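Local coordinates for protein xyloglucan-specific endo-beta-1,4-glucanase BoGH9A (Bacteroides ovatus, PDB 6DHT) that cuts the beta-1,4-glucan backbone of xyloglucan at internal linkages, releasing xyloglucan oligosaccharides, at residues Leu75-Val80 against Val95-Lys100; Ala169-Lys174 against Pro243-Phe248; Ser188-Phe193 against His210-Leu215; Ser403-Leu408 against Tyr455-Lys460. All blocks are in the same frame, centred on the assembly; numbering follows the deposited sequence. Where two conformers were deposited one is given.

Interaction 1 of 4, residues Leu75-Val80 against Val95-Lys100; sequences LDFSAV and VTFLIK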
loop_
_atom_site.group_PDB
_atom_site.type_symbol
_atom_site.label_atom_id
_atom_site.label_comp_id
_atom_site.label_asym_id
_atom_site.label_seq_id
_atom_site.Cartn_x
_atom_site.Cartn_y
_atom_site.Cartn_z
ATOM N N LEU A 75 2.058 15.928 24.338
ATOM C CA LEU A 75 0.824 16.200 25.043
ATOM C C LEU A 75 -0.024 14.936 25.053
ATOM O O LEU A 75 -0.547 14.553 24.008
ATOM C CB LEU A 75 0.068 17.308 24.319
ATOM C CG LEU A 75 0.911 18.494 23.853
ATOM C CD1 LEU A 75 0.022 19.524 23.179
ATOM C CD2 LEU A 75 1.696 19.162 25.023
ATOM N N ASP A 76 -0.158 14.297 26.209
ATOM C CA ASP A 76 -0.862 13.013 26.330
ATOM C C ASP A 76 -2.192 13.188 27.065
ATOM O O ASP A 76 -2.214 13.388 28.289
ATOM C CB ASP A 76 0.028 12.011 27.072
ATOM C CG ASP A 76 -0.543 10.588 27.065
ATOM O OD1 ASP A 76 -1.755 10.394 26.796
ATOM O OD2 ASP A 76 0.221 9.659 27.394
ATOM N N PHE A 77 -3.290 13.106 26.317
ATOM C CA PHE A 77 -4.644 13.217 26.851
ATOM C C PHE A 77 -5.442 11.924 26.599
ATOM O O PHE A 77 -6.672 11.929 26.431
ATOM C CB PHE A 77 -5.352 14.439 26.258
ATOM C CG PHE A 77 -5.183 14.589 24.778
ATOM C CD1 PHE A 77 -4.043 15.152 24.255
ATOM C CD2 PHE A 77 -6.185 14.188 23.901
ATOM C CE1 PHE A 77 -3.874 15.285 22.867
ATOM C CE2 PHE A 77 -6.026 14.330 22.515
ATOM C CZ PHE A 77 -4.866 14.881 22.003
ATOM N N SER A 78 -4.718 10.806 26.618
ATOM C CA SER A 78 -5.306 9.479 26.400
ATOM C C SER A 78 -6.492 9.172 27.314
ATOM O O SER A 78 -7.406 8.440 26.943
ATOM C CB SER A 78 -4.227 8.396 26.580
ATOM O OG SER A 78 -3.167 8.540 25.666
ATOM N N ALA A 79 -6.494 9.755 28.516
ATOM C CA ALA A 79 -7.546 9.488 29.489
ATOM C C ALA A 79 -8.893 10.051 29.069
ATOM O O ALA A 79 -9.921 9.659 29.597
ATOM C CB ALA A 79 -7.143 10.043 30.846
ATOM N N VAL A 80 -8.910 10.956 28.096
ATOM C CA VAL A 80 -10.191 11.445 27.600
ATOM C C VAL A 80 -10.745 10.376 26.669
ATOM O O VAL A 80 -10.140 10.093 25.628
ATOM C CB VAL A 80 -10.063 12.774 26.852
ATOM C CG1 VAL A 80 -11.417 13.234 26.376
ATOM C CG2 VAL A 80 -9.417 13.856 27.739
ATOM N N VAL A 95 -6.371 23.830 18.549
ATOM C CA VAL A 95 -6.869 23.018 17.444
ATOM C C VAL A 95 -8.060 22.245 17.969
ATOM O O VAL A 95 -8.097 21.902 19.142
ATOM C CB VAL A 95 -5.807 22.029 16.888
ATOM C CG1 VAL A 95 -4.631 22.778 16.305
ATOM C CG2 VAL A 95 -5.339 21.054 17.954
ATOM N N THR A 96 -9.043 21.987 17.109
ATOM C CA THR A 96 -10.173 21.144 17.490
ATOM C C THR A 96 -9.925 19.743 16.949
ATOM O O THR A 96 -9.282 19.584 15.915
ATOM C CB THR A 96 -11.518 21.645 16.937
ATOM O OG1 THR A 96 -11.509 21.560 15.512
ATOM C CG2 THR A 96 -11.773 23.080 17.357
ATOM N N PHE A 97 -10.443 18.742 17.650
ATOM C CA PHE A 97 -10.299 17.361 17.195
ATOM C C PHE A 97 -11.486 16.535 17.641
ATOM O O PHE A 97 -12.260 16.941 18.507
ATOM C CB PHE A 97 -8.996 16.765 17.732
ATOM C CG PHE A 97 -8.964 16.598 19.229
ATOM C CD1 PHE A 97 -9.397 15.421 19.815
ATOM C CD2 PHE A 97 -8.496 17.612 20.053
ATOM C CE1 PHE A 97 -9.372 15.244 21.195
ATOM C CE2 PHE A 97 -8.471 17.439 21.428
ATOM C CZ PHE A 97 -8.900 16.273 22.001
ATOM N N LEU A 98 -11.622 15.354 17.048
ATOM C CA LEU A 98 -12.731 14.461 17.342
ATOM C C LEU A 98 -12.239 13.199 18.000
ATOM O O LEU A 98 -11.178 12.666 17.647
ATOM C CB LEU A 98 -13.466 14.077 16.056
ATOM C CG LEU A 98 -14.138 15.191 15.251
ATOM C CD1 LEU A 98 -14.767 14.630 13.997
ATOM C CD2 LEU A 98 -15.196 15.896 16.070
ATOM N N ILE A 99 -13.039 12.708 18.942
ATOM C CA ILE A 99 -12.908 11.353 19.447
ATOM C C ILE A 99 -14.176 10.656 18.999
ATOM O O ILE A 99 -15.273 11.113 19.299
ATOM C CB ILE A 99 -12.805 11.321 20.993
ATOM C CG1 ILE A 99 -11.537 12.036 21.456
ATOM C CG2 ILE A 99 -12.810 9.878 21.461
ATOM C CD1 ILE A 99 -11.397 12.127 23.004
ATOM N N LYS A 100 -14.063 9.566 18.243
ATOM C CA LYS A 100 -15.255 8.926 17.705
ATOM C C LYS A 100 -14.944 7.511 17.263
ATOM O O LYS A 100 -13.792 7.182 16.958
ATOM C CB LYS A 100 -15.801 9.711 16.518
ATOM C CG LYS A 100 -14.863 9.751 15.341
ATOM C CD LYS A 100 -15.286 10.758 14.293
ATOM C CE LYS A 100 -16.463 10.295 13.463
ATOM N NZ LYS A 100 -16.864 11.367 12.501
#

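Interaction 2 of 4, residues Ala169-Lys174 against Pro243-Phe248; sequences AGDYNK and PFFEGF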
loop_
_atom_site.group_PDB
_atom_site.type_symbol
_atom_site.label_atom_id
_atom_site.label_comp_id
_atom_site.label_asym_id
_atom_site.label_seq_id
_atom_site.Cartn_x
_atom_site.Cartn_y
_atom_site.Cartn_z
ATOM N N ALA A 169 0.685 4.542 -11.127
ATOM C CA ALA A 169 1.174 5.566 -10.237
ATOM C C ALA A 169 0.918 6.933 -10.840
ATOM O O ALA A 169 -0.165 7.186 -11.365
ATOM C CB ALA A 169 2.672 5.332 -10.009
ATOM N N GLY A 170 1.911 7.821 -10.768
ATOM C CA GLY A 170 1.796 9.099 -11.432
ATOM C C GLY A 170 1.895 8.997 -12.939
ATOM O O GLY A 170 1.607 9.998 -13.630
ATOM N N ASP A 171 2.315 7.840 -13.446
ATOM C CA ASP A 171 2.383 7.512 -14.885
ATOM C C ASP A 171 1.241 6.574 -15.291
ATOM O O ASP A 171 0.475 6.083 -14.432
ATOM C CB ASP A 171 3.732 6.880 -15.248
ATOM C CG ASP A 171 3.942 5.525 -14.632
ATOM O OD1 ASP A 171 3.904 5.463 -13.371
ATOM O OD2 ASP A 171 4.187 4.572 -15.408
ATOM N N TYR A 172 1.151 6.267 -16.585
ATOM C CA TYR A 172 0.002 5.566 -17.150
ATOM C C TYR A 172 0.310 4.139 -17.623
ATOM O O TYR A 172 -0.484 3.535 -18.319
ATOM C CB TYR A 172 -0.548 6.383 -18.328
ATOM C CG TYR A 172 -1.189 7.716 -18.004
ATOM C CD1 TYR A 172 -2.114 7.863 -16.964
ATOM C CD2 TYR A 172 -0.896 8.849 -18.772
ATOM C CE1 TYR A 172 -2.721 9.078 -16.715
ATOM C CE2 TYR A 172 -1.488 10.050 -18.526
ATOM C CZ TYR A 172 -2.399 10.201 -17.487
ATOM O OH TYR A 172 -3.031 11.388 -17.198
ATOM N N ASN A 173 1.448 3.597 -17.208
ATOM C CA ASN A 173 1.837 2.248 -17.568
ATOM C C ASN A 173 1.371 1.212 -16.547
ATOM O O ASN A 173 0.946 1.601 -15.458
ATOM C CB ASN A 173 3.349 2.246 -17.775
ATOM C CG ASN A 173 3.765 3.298 -18.789
ATOM O OD1 ASN A 173 3.430 3.161 -19.968
ATOM N ND2 ASN A 173 4.381 4.375 -18.328
ATOM N N LYS A 174 1.396 -0.061 -16.901
ATOM C CA LYS A 174 0.826 -1.125 -16.061
ATOM C C LYS A 174 1.896 -2.173 -15.870
ATOM O O LYS A 174 2.428 -2.690 -16.851
ATOM C CB LYS A 174 -0.408 -1.725 -16.724
ATOM C CG LYS A 174 -1.434 -0.669 -17.113
ATOM C CD LYS A 174 -2.740 -1.217 -17.612
ATOM C CE LYS A 174 -2.551 -2.130 -18.808
ATOM N NZ LYS A 174 -3.831 -2.399 -19.496
ATOM N N PRO A 243 7.038 3.617 -24.896
ATOM C CA PRO A 243 8.501 3.669 -24.787
ATOM C C PRO A 243 9.013 4.743 -23.828
ATOM O O PRO A 243 10.009 4.537 -23.121
ATOM C CB PRO A 243 8.932 3.994 -26.228
ATOM C CG PRO A 243 7.856 3.402 -27.053
ATOM C CD PRO A 243 6.582 3.667 -26.290
ATOM N N PHE A 244 8.358 5.903 -23.826
ATOM C CA PHE A 244 8.682 6.990 -22.917
ATOM C C PHE A 244 7.481 7.321 -22.026
ATOM O O PHE A 244 6.337 7.132 -22.414
ATOM C CB PHE A 244 9.038 8.282 -23.686
ATOM C CG PHE A 244 10.323 8.215 -24.467
ATOM C CD1 PHE A 244 11.545 8.378 -23.832
ATOM C CD2 PHE A 244 10.301 8.019 -25.837
ATOM C CE1 PHE A 244 12.732 8.317 -24.549
ATOM C CE2 PHE A 244 11.484 7.965 -26.564
ATOM C CZ PHE A 244 12.697 8.113 -25.914
ATOM N N PHE A 245 7.758 7.883 -20.869
ATOM C CA PHE A 245 6.694 8.487 -20.083
ATOM C C PHE A 245 6.046 9.587 -20.895
ATOM O O PHE A 245 6.748 10.355 -21.561
ATOM C CB PHE A 245 7.233 9.082 -18.784
ATOM C CG PHE A 245 7.678 8.070 -17.786
ATOM C CD1 PHE A 245 6.791 7.109 -17.300
ATOM C CD2 PHE A 245 8.954 8.123 -17.257
ATOM C CE1 PHE A 245 7.201 6.184 -16.345
ATOM C CE2 PHE A 245 9.372 7.222 -16.298
ATOM C CZ PHE A 245 8.474 6.250 -15.822
ATOM N N GLU A 246 4.725 9.650 -20.863
ATOM C CA GLU A 246 3.957 10.741 -21.427
ATOM C C GLU A 246 4.152 12.031 -20.657
ATOM O O GLU A 246 4.613 12.052 -19.508
ATOM C CB GLU A 246 2.466 10.372 -21.426
ATOM C CG GLU A 246 2.118 9.115 -22.187
ATOM C CD GLU A 246 2.046 9.273 -23.710
ATOM O OE1 GLU A 246 2.646 10.232 -24.256
ATOM O OE2 GLU A 246 1.382 8.430 -24.360
ATOM N N GLY A 247 3.798 13.150 -21.281
ATOM C CA GLY A 247 3.738 14.399 -20.562
ATOM C C GLY A 247 2.552 14.392 -19.617
ATOM O O GLY A 247 1.853 13.361 -19.479
ATOM N N PHE A 248 2.333 15.522 -18.968
ATOM C CA PHE A 248 1.228 15.694 -18.029
ATOM C C PHE A 248 -0.054 16.048 -18.790
ATOM O O PHE A 248 -0.543 17.185 -18.751
ATOM C CB PHE A 248 1.609 16.651 -16.899
ATOM C CG PHE A 248 2.411 15.973 -15.816
ATOM C CD1 PHE A 248 3.585 15.306 -16.133
ATOM C CD2 PHE A 248 1.932 15.881 -14.521
ATOM C CE1 PHE A 248 4.304 14.627 -15.169
ATOM C CE2 PHE A 248 2.651 15.190 -13.544
ATOM C CZ PHE A 248 3.838 14.567 -13.875
#

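Interaction 3 of 4, residues Ser188-Phe193 against His210-Leu215; sequences SIYQLF and HTPDLL. With CA (calcium ion), chain D; EDO (1,2-ethanediol), chain P.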
loop_
_atom_site.group_PDB
_atom_site.type_symbol
_atom_site.label_atom_id
_atom_site.label_comp_id
_atom_site.label_asym_id
_atom_site.label_seq_id
_atom_site.Cartn_x
_atom_site.Cartn_y
_atom_site.Cartn_z
ATOM N N SER A 188 -3.776 -10.124 1.598
ATOM C CA SER A 188 -3.296 -10.683 2.869
ATOM C C SER A 188 -4.165 -10.118 4.001
ATOM O O SER A 188 -4.648 -10.861 4.871
ATOM C CB SER A 188 -1.822 -10.333 3.124
ATOM O OG SER A 188 -0.977 -10.876 2.121
ATOM N N ILE A 189 -4.405 -8.813 4.006
ATOM C CA ILE A 189 -5.196 -8.213 5.077
ATOM C C ILE A 189 -6.682 -8.607 4.938
ATOM O O ILE A 189 -7.376 -8.865 5.938
ATOM C CB ILE A 189 -4.957 -6.660 5.141
ATOM C CG1 ILE A 189 -3.672 -6.332 5.938
ATOM C CG2 ILE A 189 -6.105 -5.910 5.781
ATOM C CD1 ILE A 189 -2.430 -6.849 5.398
ATOM N N TYR A 190 -7.158 -8.685 3.701
ATOM C CA TYR A 190 -8.518 -9.167 3.449
ATOM C C TYR A 190 -8.826 -10.488 4.177
ATOM O O TYR A 190 -9.880 -10.644 4.810
ATOM C CB TYR A 190 -8.726 -9.339 1.934
ATOM C CG TYR A 190 -10.046 -9.997 1.630
ATOM C CD1 TYR A 190 -11.219 -9.247 1.584
ATOM C CD2 TYR A 190 -10.113 -11.370 1.396
ATOM C CE1 TYR A 190 -12.452 -9.873 1.369
ATOM C CE2 TYR A 190 -11.297 -11.972 1.171
ATOM C CZ TYR A 190 -12.459 -11.226 1.131
ATOM O OH TYR A 190 -13.654 -11.913 0.911
ATOM N N GLN A 191 -7.892 -11.428 4.098
ATOM C CA GLN A 191 -8.085 -12.764 4.671
ATOM C C GLN A 191 -8.209 -12.741 6.179
ATOM O O GLN A 191 -8.778 -13.671 6.771
ATOM C CB GLN A 191 -6.943 -13.674 4.242
ATOM C CG GLN A 191 -7.035 -14.130 2.787
ATOM C CD GLN A 191 -5.797 -14.857 2.321
ATOM O OE1 GLN A 191 -5.722 -16.081 2.382
ATOM N NE2 GLN A 191 -4.837 -14.129 1.796
ATOM N N LEU A 192 -7.712 -11.696 6.831
ATOM C CA LEU A 192 -7.804 -11.550 8.294
ATOM C C LEU A 192 -9.110 -10.940 8.749
ATOM O O LEU A 192 -9.464 -11.083 9.923
ATOM C CB LEU A 192 -6.685 -10.642 8.791
ATOM C CG LEU A 192 -5.239 -11.068 8.566
ATOM C CD1 LEU A 192 -4.293 -9.906 8.842
ATOM C CD2 LEU A 192 -4.900 -12.272 9.387
ATOM N N PHE A 193 -9.805 -10.219 7.871
ATOM C CA PHE A 193 -10.958 -9.409 8.242
ATOM C C PHE A 193 -12.118 -9.566 7.272
ATOM O O PHE A 193 -12.623 -8.625 6.696
ATOM C CB PHE A 193 -10.542 -7.921 8.334
ATOM C CG PHE A 193 -9.438 -7.662 9.341
ATOM C CD1 PHE A 193 -9.699 -7.714 10.690
ATOM C CD2 PHE A 193 -8.149 -7.399 8.934
ATOM C CE1 PHE A 193 -8.692 -7.530 11.616
ATOM C CE2 PHE A 193 -7.137 -7.215 9.858
ATOM C CZ PHE A 193 -7.407 -7.246 11.194
ATOM N N HIS A 210 -22.675 -9.412 -5.380
ATOM C CA HIS A 210 -22.588 -10.314 -4.230
ATOM C C HIS A 210 -21.166 -10.568 -3.741
ATOM O O HIS A 210 -20.914 -11.512 -2.985
ATOM C CB HIS A 210 -23.257 -11.659 -4.567
ATOM C CG HIS A 210 -24.749 -11.585 -4.637
ATOM N ND1 HIS A 210 -25.413 -10.879 -5.616
ATOM C CD2 HIS A 210 -25.705 -12.116 -3.841
ATOM C CE1 HIS A 210 -26.716 -10.978 -5.420
ATOM N NE2 HIS A 210 -26.919 -11.726 -4.350
ATOM N N THR A 211 -20.235 -9.709 -4.166
ATOM C CA THR A 211 -18.816 -9.920 -3.913
ATOM C C THR A 211 -18.294 -8.735 -3.091
ATOM O O THR A 211 -18.693 -7.599 -3.346
ATOM C CB THR A 211 -18.053 -10.017 -5.216
ATOM O OG1 THR A 211 -18.612 -11.091 -6.003
ATOM C CG2 THR A 211 -16.596 -10.346 -4.957
ATOM N N PRO A 212 -17.449 -9.007 -2.083
ATOM C CA PRO A 212 -16.825 -7.873 -1.374
ATOM C C PRO A 212 -16.111 -6.924 -2.329
ATOM O O PRO A 212 -15.382 -7.337 -3.238
ATOM C CB PRO A 212 -15.823 -8.555 -0.434
ATOM C CG PRO A 212 -16.450 -9.929 -0.170
ATOM C CD PRO A 212 -17.016 -10.302 -1.523
ATOM N N ASP A 213 -16.360 -5.648 -2.108
ATOM C CA ASP A 213 -15.878 -4.593 -2.997
ATOM C C ASP A 213 -14.353 -4.590 -3.138
ATOM O O ASP A 213 -13.863 -4.307 -4.225
ATOM C CB ASP A 213 -16.366 -3.212 -2.560
ATOM C CG ASP A 213 -17.818 -2.936 -2.905
ATOM O OD1 ASP A 213 -18.501 -3.838 -3.443
ATOM O OD2 ASP A 213 -18.283 -1.822 -2.605
ATOM N N LEU A 214 -13.609 -4.897 -2.072
ATOM C CA LEU A 214 -12.158 -5.027 -2.202
ATOM C C LEU A 214 -11.812 -6.056 -3.268
ATOM O O LEU A 214 -10.923 -5.808 -4.093
ATOM C CB LEU A 214 -11.471 -5.356 -0.882
ATOM C CG LEU A 214 -9.944 -5.477 -0.944
ATOM C CD1 LEU A 214 -9.372 -5.016 0.400
ATOM C CD2 LEU A 214 -9.464 -6.849 -1.279
ATOM N N LEU A 215 -12.504 -7.201 -3.280
ATOM C CA LEU A 215 -12.215 -8.226 -4.271
ATOM C C LEU A 215 -12.660 -7.798 -5.664
ATOM O O LEU A 215 -11.965 -8.092 -6.628
ATOM C CB LEU A 215 -12.896 -9.535 -3.907
ATOM C CG LEU A 215 -12.370 -10.237 -2.661
ATOM C CD1 LEU A 215 -13.057 -11.611 -2.493
ATOM C CD2 LEU A 215 -10.849 -10.392 -2.651
HETATM CA CA CA D . -19.269 -5.758 -4.568
HETATM C C1 EDO P . -8.226 -11.019 12.798
HETATM O O1 EDO P . -8.482 -12.348 12.310
HETATM C C2 EDO P . -9.391 -10.479 13.638
HETATM O O2 EDO P . -9.044 -10.463 15.027
HETATM O O HOH W 1 -21.206 -5.674 -3.217
#

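Interaction 4 of 4, residues Ser403-Leu408 against Tyr455-Lys460; sequences SLKTEL and YLQTGK. With EDO (1,2-ethanediol), chain L.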
loop_
_atom_site.group_PDB
_atom_site.type_symbol
_atom_site.label_atom_id
_atom_site.label_comp_id
_atom_site.label_asym_id
_atom_site.label_seq_id
_atom_site.Cartn_x
_atom_site.Cartn_y
_atom_site.Cartn_z
ATOM N N SER A 403 8.576 -20.779 13.670
ATOM C CA SER A 403 9.890 -20.185 13.485
ATOM C C SER A 403 9.754 -18.822 12.801
ATOM O O SER A 403 10.499 -17.890 13.106
ATOM C CB SER A 403 10.844 -21.101 12.697
ATOM O OG SER A 403 10.497 -21.226 11.325
ATOM N N LEU A 404 8.784 -18.688 11.906
ATOM C CA LEU A 404 8.578 -17.413 11.216
ATOM C C LEU A 404 7.953 -16.415 12.169
ATOM O O LEU A 404 8.292 -15.215 12.133
ATOM C CB LEU A 404 7.664 -17.614 10.012
ATOM C CG LEU A 404 8.140 -18.550 8.898
ATOM C CD1 LEU A 404 7.065 -18.761 7.847
ATOM C CD2 LEU A 404 9.401 -18.032 8.256
ATOM N N LYS A 405 7.056 -16.869 13.030
ATOM C CA LYS A 405 6.485 -16.023 14.066
ATOM C C LYS A 405 7.584 -15.470 14.958
ATOM O O LYS A 405 7.615 -14.267 15.255
ATOM C CB LYS A 405 5.482 -16.808 14.908
ATOM C CG LYS A 405 4.961 -16.077 16.144
ATOM C CD LYS A 405 3.867 -16.885 16.806
ATOM C CE LYS A 405 3.567 -16.369 18.203
ATOM N NZ LYS A 405 2.558 -17.204 18.893
ATOM N N THR A 406 8.511 -16.322 15.374
ATOM C CA THR A 406 9.638 -15.885 16.190
ATOM C C THR A 406 10.390 -14.738 15.517
ATOM O O THR A 406 10.732 -13.751 16.171
ATOM C CB THR A 406 10.583 -17.065 16.481
ATOM O OG1 THR A 406 9.861 -18.017 17.258
ATOM C CG2 THR A 406 11.803 -16.628 17.264
ATOM N N GLU A 407 10.632 -14.847 14.216
ATOM C CA GLU A 407 11.357 -13.806 13.496
ATOM C C GLU A 407 10.531 -12.537 13.397
ATOM O O GLU A 407 11.070 -11.440 13.567
ATOM C CB GLU A 407 11.790 -14.275 12.116
ATOM C CG GLU A 407 12.919 -15.318 12.144
ATOM C CD GLU A 407 14.094 -14.909 13.045
ATOM O OE1 GLU A 407 14.570 -13.750 12.931
ATOM O OE2 GLU A 407 14.529 -15.741 13.880
ATOM N N LEU A 408 9.222 -12.659 13.205
ATOM C CA LEU A 408 8.368 -11.465 13.175
ATOM C C LEU A 408 8.440 -10.725 14.509
ATOM O O LEU A 408 8.532 -9.474 14.560
ATOM C CB LEU A 408 6.930 -11.830 12.877
ATOM C CG LEU A 408 5.868 -10.743 13.072
ATOM C CD1 LEU A 408 6.042 -9.614 12.120
ATOM C CD2 LEU A 408 4.485 -11.326 12.945
ATOM N N TYR A 455 0.789 -8.187 16.799
ATOM C CA TYR A 455 -0.339 -8.175 17.722
ATOM C C TYR A 455 -1.223 -9.413 17.482
ATOM O O TYR A 455 -1.561 -10.150 18.425
ATOM C CB TYR A 455 -1.180 -6.900 17.573
ATOM C CG TYR A 455 -2.486 -6.969 18.301
ATOM C CD1 TYR A 455 -2.536 -6.882 19.691
ATOM C CD2 TYR A 455 -3.673 -7.158 17.614
ATOM C CE1 TYR A 455 -3.733 -6.971 20.350
ATOM C CE2 TYR A 455 -4.874 -7.254 18.270
ATOM C CZ TYR A 455 -4.903 -7.147 19.646
ATOM O OH TYR A 455 -6.103 -7.246 20.338
ATOM N N LEU A 456 -1.580 -9.672 16.228
ATOM C CA LEU A 456 -2.462 -10.788 15.927
ATOM C C LEU A 456 -1.863 -12.124 16.366
ATOM O O LEU A 456 -2.599 -13.026 16.779
ATOM C CB LEU A 456 -2.804 -10.823 14.428
ATOM C CG LEU A 456 -3.698 -9.686 13.918
ATOM C CD1 LEU A 456 -3.991 -9.953 12.446
ATOM C CD2 LEU A 456 -4.974 -9.551 14.684
ATOM N N GLN A 457 -0.546 -12.243 16.323
ATOM C CA GLN A 457 0.132 -13.496 16.652
ATOM C C GLN A 457 0.324 -13.703 18.162
ATOM O O GLN A 457 0.620 -14.817 18.604
ATOM C CB GLN A 457 1.486 -13.550 15.960
ATOM C CG GLN A 457 1.382 -13.684 14.422
ATOM C CD GLN A 457 0.739 -14.993 14.002
ATOM O OE1 GLN A 457 1.209 -16.047 14.388
ATOM N NE2 GLN A 457 -0.351 -14.922 13.253
ATOM N N THR A 458 0.137 -12.647 18.954
ATOM C CA THR A 458 0.489 -12.682 20.391
ATOM C C THR A 458 -0.578 -12.157 21.328
ATOM O O THR A 458 -0.621 -12.557 22.509
ATOM C CB THR A 458 1.755 -11.857 20.690
ATOM O OG1 THR A 458 1.537 -10.462 20.367
ATOM C CG2 THR A 458 2.962 -12.397 19.929
ATOM N N GLY A 459 -1.445 -11.262 20.856
ATOM C CA GLY A 459 -2.392 -10.578 21.728
ATOM C C GLY A 459 -1.746 -9.493 22.580
ATOM O O GLY A 459 -2.409 -8.947 23.478
ATOM N N LYS A 460 -0.471 -9.185 22.341
ATOM C CA LYS A 460 0.221 -8.144 23.115
ATOM C C LYS A 460 -0.116 -6.769 22.550
ATOM O O LYS A 460 0.334 -6.399 21.450
ATOM C CB LYS A 460 1.732 -8.367 23.123
ATOM C CG LYS A 460 2.178 -9.626 23.860
ATOM C CD LYS A 460 3.685 -9.897 23.729
ATOM C CE LYS A 460 4.532 -8.690 24.133
ATOM N NZ LYS A 460 5.951 -9.065 24.434
HETATM C C1 EDO L . 2.532 -19.820 14.258
HETATM O O1 EDO L . 2.263 -21.227 14.325
HETATM C C2 EDO L . 1.297 -19.094 13.734
HETATM O O2 EDO L . 0.342 -18.977 14.794
HETATM O O HOH W 2 0.340 -17.641 17.166
#

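Interaction 1 of 4, residues Leu75-Val80 against Val95-Lys100
In the core of the N-terminal Ig-like domain, a beta-sandwich whose two antiparallel sheets each contribute one of these segments, Phe77 meets Phe97. Strand 72-76 runs out into a type I turn from Phe77 to Val80; strand 93-99 is an outermost strand of the other sheet. The two rings come from opposite directions, their centroids 5.1 Å apart and their planes inclined at 44°, neither stacked nor edge-to-face. Contact is concentrated at CE2 of Phe77, which lies 3.5 Å from CZ of Phe97. Phe97 has its CG between the backbone N and the carbonyl carbon (chi1 66°), a rotamer that sends the ring inward off its strand. A serine in place of Phe97 would probably open a gap beside the Phe77 ring and put a hydroxyl among apolar neighbours. Ile45 of strand 42-47 packs against both rings and Phe43 against Phe77. At the start of the turn, OD1 of Asp76 accepts the N-H of Ser78 at 3.0 Å, an Asx turn. The type I turn delivers Val80 to Ile99, crossing it nearly at a right angle: CG1 of Val80 sits 3.5 Å from CD1 of Ile99, which also lies 3.6 Å from Val80 O.

Interaction 2 of 4, residues Ala169-Lys174 against Pro243-Phe248
The Phe245 ring turns an edge to Asp171: the carboxylate oxygen OD2 lies near the ring plane, 3.5 Å from CE1, and the carboxylate stands almost upright to the ring, the planes 81° apart. Asn173 comes in obliquely beside it, its ND2 3.8 Å from CD1 of Phe245 and its amide tilted 47° to the ring. Both segments are loops at the predicted active site of this family 9 glycosidase; Asp171 is the predicted nucleophile, its side chain about 5 Å from that of Glu548, the predicted proton donor. OD2 of Asp171 is gripped from its own side as well: Asn173 ND2 donates to its anti lone pair at 2.9 Å, Tyr175 OH also bonds to it, and Asn173 N adds a weak bond. Asn173 OD1 in turn accepts from Thr242 N, which fixes the way round the amide sits. With an alanine in place of Asp171, Asn173 ND2 would probably lose its acceptor, Tyr175 OH its hydrogen-bond partner and the Phe245 edge its polar neighbour. The faintly positive C-H rim of the phenyl ring suits a carboxylate oxygen, so Phe245 probably helps, along with the hydrogen bonds, to hold Asp171 in one orientation.

Interaction 3 of 4, residues Ser188-Phe193 against His210-Leu215
Tyr190 swings its ring out toward Leu215 because CG lies opposite the backbone N (chi1 173°), while Leu215, with CG opposite its own carbonyl carbon (chi1 -68°), carries its methyls back to meet it. CD2 of Leu215 sits over the centre of the Tyr190 ring, 4.1 Å from the centroid and 6° off the normal, a CH-pi contact, and CD1 of Leu215 approaches OH of Tyr190 at 3.5 Å. Pro212 meets the far end of the ring, its CG 3.6 Å from that same OH. Leu214 touches nearer the root, where its CD2 is 4.1 Å from CD1 of Tyr190. These contacts join the C-terminal end of helix 176-192 to the start of helix 213-226 in the helical domain, which family 9 builds as an (alpha/alpha)6 barrel; Leu281 of helix 265-281 also packs on Tyr190. Pro212, the N-cap residue, lies between two ligands of a calcium ion: Thr211 O at 2.3 Å and Asp213 OD1 at 2.4 Å. Glu206, Asn209, Asp216 and a water complete the site. The packing is essentially apolar; the metal, holding the backbone O of Thr211 and the carboxylate of Asp213, probably helps set the helix start against which Tyr190 rests.

Interaction 4 of 4, residues Ser403-Leu408 against Tyr455-Lys460
Lys405 and Gln457 join helix 395-416 to the C-terminal part of helix 439-458 in the helical barrel domain of family 9. The direct polar contact is one hydrogen bond: NZ of Lys405 donates to the backbone O of Gln457 at 3.1 Å, tilted 25° from the carbonyl plane. Lys405 reaches it with CG opposite the backbone N (chi1 172°) and the rest of the chain extended. A positive charge here probably interacts well with the carbonyl end of the helix. A water also accepts from Lys405 NZ at 2.8 Å and gives a weak bond to Gln457 OE1; a bound 1,2-ethanediol sits beside it. Gln457 NE2 bonds to Leu387 O. Apolar contact is lighter: the Lys405 methylenes run past Gln457 CB, and the buried Leu408, one turn on from Lys405, brings CD2 to 4.2 Å from CG of Gln457. Gly459, with positive phi, lies within an ST turn in which Lys460 N donates to Thr458 OG1 at 3.1 Å; that OG1 also hydrogen-bonds to Ala454 O.

Starting from the N terminus, interaction 1 closes a short hairpin-bearing loop and joins the two sheets of the Ig-like domain. Interaction 2 then spans a much longer excursion, from the loop ahead of strand 174-175 to the one after strand 239-241, at the predicted active site. Nested inside it, interaction 3 connects the end of helix 176-192 to the start of helix 213-226, past the short helix 194-199, beside a calcium site. Interaction 4 follows in series, bringing helix 395-416 against helix 439-458 on the opposite side of the chain's centre from interaction 2. None of them cross. Interactions 3 and 4 touch directly, Leu192 CD1 packing 3.6 Å from Leu456 CD1, which links helix 176-192 to helix 439-458.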